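Side-chain contact in major allergen Alt a 1 (Alternaria alternata, PDB 3V0R), which may bind host plant thaumatin-like proteins and inhibit their beta-glucanase activity, and forms a disulfide-linked beta-barrel homodimer: residues A52-D55 with K56-D59. Numbering follows the deposited sequence.
Sequences AQAD and KLED. With SO4 (sulfate ion), chain D.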
ATOM      1  N   ALA A  52      -3.146 -11.757  -0.574  1.00 39.42           N
ATOM      2  CA  ALA A  52      -2.982 -11.867   0.855  1.00 41.50           C
ATOM      3  C   ALA A  52      -1.630 -12.525   1.187  1.00 42.23           C
ATOM      4  O   ALA A  52      -1.111 -13.369   0.413  1.00 39.33           O
ATOM      5  CB  ALA A  52      -4.116 -12.730   1.463  1.00 41.08           C
ATOM      6  N   GLN A  53      -1.118 -12.201   2.357  1.00 43.87           N
ATOM      7  CA  GLN A  53       0.082 -12.798   2.920  1.00 46.89           C
ATOM      8  C   GLN A  53      -0.094 -13.097   4.392  1.00 46.21           C
ATOM      9  O   GLN A  53      -0.734 -12.369   5.097  1.00 46.03           O
ATOM     10  CB  GLN A  53       1.288 -11.880   2.821  1.00 53.10           C
ATOM     11  CG  GLN A  53       1.716 -11.623   1.391  1.00 58.16           C
ATOM     12  CD  GLN A  53       0.906 -10.496   0.801  1.00 67.10           C
ATOM     13  OE1 GLN A  53       0.178  -9.769   1.561  1.00 77.41           O
ATOM     14  NE2 GLN A  53       1.007 -10.328  -0.561  1.00 73.52           N
ATOM     15  N   ALA A  54       0.511 -14.155   4.838  1.00 45.98           N
ATOM     16  CA  ALA A  54       0.573 -14.431   6.270  1.00 48.76           C
ATOM     17  C   ALA A  54       1.627 -15.479   6.444  1.00 48.06           C
ATOM     18  O   ALA A  54       2.045 -16.095   5.461  1.00 46.51           O
ATOM     19  CB  ALA A  54      -0.760 -14.940   6.750  1.00 48.53           C
ATOM     20  N   ASP A  55       2.061 -15.717   7.679  1.00 50.02           N
ATOM     21  CA  ASP A  55       3.017 -16.804   7.923  1.00 50.60           C
ATOM     22  C   ASP A  55       2.422 -18.090   7.382  1.00 49.27           C
ATOM     23  O   ASP A  55       3.130 -18.905   6.778  1.00 45.47           O
ATOM     24  CB  ASP A  55       3.301 -16.999   9.417  1.00 56.00           C
ATOM     25  CG  ASP A  55       4.167 -15.879  10.006  1.00 62.59           C
ATOM     26  OD1 ASP A  55       4.628 -14.982   9.244  1.00 66.78           O
ATOM     27  OD2 ASP A  55       4.388 -15.900  11.238  1.00 66.16           O
ATOM     28  N   LYS A  56       1.102 -18.266   7.571  1.00 47.74           N
ATOM     29  CA  LYS A  56       0.465 -19.438   6.956  1.00 47.80           C
ATOM     30  C   LYS A  56      -0.945 -19.086   6.526  1.00 45.76           C
ATOM     31  O   LYS A  56      -1.805 -18.899   7.344  1.00 44.78           O
ATOM     32  CB  LYS A  56       0.464 -20.600   7.929  1.00 52.24           C
ATOM     33  CG  LYS A  56      -0.266 -21.845   7.455  1.00 56.20           C
ATOM     34  CD  LYS A  56       0.115 -23.019   8.364  1.00 61.13           C
ATOM     35  CE  LYS A  56      -1.054 -23.961   8.620  1.00 65.97           C
ATOM     36  NZ  LYS A  56      -1.391 -24.810   7.436  1.00 68.37           N
ATOM     37  N   LEU A  57      -1.177 -18.983   5.228  1.00 41.28           N
ATOM     38  CA  LEU A  57      -2.548 -18.699   4.763  1.00 39.61           C
ATOM     39  C   LEU A  57      -3.427 -19.951   4.933  1.00 40.70           C
ATOM     40  O   LEU A  57      -2.940 -21.061   4.784  1.00 39.55           O
ATOM     41  CB  LEU A  57      -2.534 -18.254   3.300  1.00 37.56           C
ATOM     42  CG  LEU A  57      -1.862 -16.920   3.008  1.00 37.73           C
ATOM     43  CD1 LEU A  57      -1.712 -16.639   1.506  1.00 36.88           C
ATOM     44  CD2 LEU A  57      -2.727 -15.783   3.627  1.00 38.55           C
ATOM     45  N   GLU A  58      -4.701 -19.759   5.255  1.00 40.94           N
ATOM     46  CA  GLU A  58      -5.618 -20.848   5.491  1.00 43.23           C
ATOM     47  C   GLU A  58      -6.564 -21.025   4.287  1.00 41.35           C
ATOM     48  O   GLU A  58      -6.961 -20.022   3.631  1.00 40.16           O
ATOM     49  CB  GLU A  58      -6.465 -20.553   6.742  1.00 46.07           C
ATOM     50  CG  GLU A  58      -5.660 -20.183   8.000  1.00 51.47           C
ATOM     51  CD  GLU A  58      -4.744 -21.281   8.515  1.00 57.32           C
ATOM     52  OE1 GLU A  58      -4.913 -22.464   8.142  1.00 63.93           O
ATOM     53  OE2 GLU A  58      -3.820 -20.967   9.346  1.00 69.86           O
ATOM     54  N   ASP A  59      -6.898 -22.291   3.997  1.00 40.57           N
ATOM     55  CA  ASP A  59      -8.018 -22.601   3.118  1.00 40.76           C
ATOM     56  C   ASP A  59      -9.384 -22.257   3.772  1.00 39.80           C
ATOM     57  O   ASP A  59      -9.536 -22.196   4.991  1.00 38.78           O
ATOM     58  CB  ASP A  59      -7.991 -24.053   2.622  1.00 42.73           C
ATOM     59  CG  ASP A  59      -6.693 -24.406   1.917  1.00 45.23           C
ATOM     60  OD1 ASP A  59      -6.269 -23.731   0.945  1.00 44.76           O
ATOM     61  OD2 ASP A  59      -6.022 -25.342   2.404  1.00 51.31           O
TER
HETATM   62  S   SO4 D 203       0.001 -15.521  10.569  0.70 70.09           S
HETATM   63  O1  SO4 D 203      -1.389 -14.968  10.645  0.70 64.19           O
HETATM   64  O2  SO4 D 203      -0.052 -16.827   9.837  0.70 54.62           O
HETATM   65  O3  SO4 D 203       0.829 -14.376   9.998  0.70 60.33           O
HETATM   66  O4  SO4 D 203       0.516 -15.843  11.931  0.70 69.52           O
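Leu-57 folds back over the chain that precedes it, and its two methyl groups carry the contact, CD2 to side chains and CD1 to the main chain. CD2 lies 3.8 Å from CB of Ala-54 and 4.0 Å from CB of Ala-52. It therefore touches two alternate residues that present their methyls to the same side of the chain. CD1 goes to the backbone instead and comes within 3.5 Å of the carbonyl O of Ala-52. With chi1 at -66°, CG of Leu-57 stands opposite its own carbonyl carbon, and this carries the isobutyl group back along the preceding residues. The side-chain packing is apolar.

The reversal of the chain at Asp-55 and Lys-56 turns two successive backbone N-H groups the same way. Both bind a sulfate, probably from the crystallisation liquor. Asp-55 N donates to O3 over 2.9 Å, nearly straight at 167°. Lys-56 N donates to O2 over 2.9 Å at 153°. The methyl of Ala-54 also borders the ion, with CB 3.7 Å from O3. Here main-chain amides hold the anion, while the Lys-56 side chain heads elsewhere and touches Tyr-30.

Gln-53 points away from Leu-57. It touches Ser-33 and helps line a pocket holding 2,5,6-triaminopyrimidin-4-ol. Backbone hydrogen bonds join Ala-52 to Leu-34, Ala-54 to Asn-32 and Leu-57 to Tyr-31. Leu-57 also packs on Leu-34 and Tyr-63, and Ala-52 shares Tyr-63. The turn follows strand 47-53, which lies beside its antiparallel neighbour 33-40, and starts the loop that leads to strand 63-64.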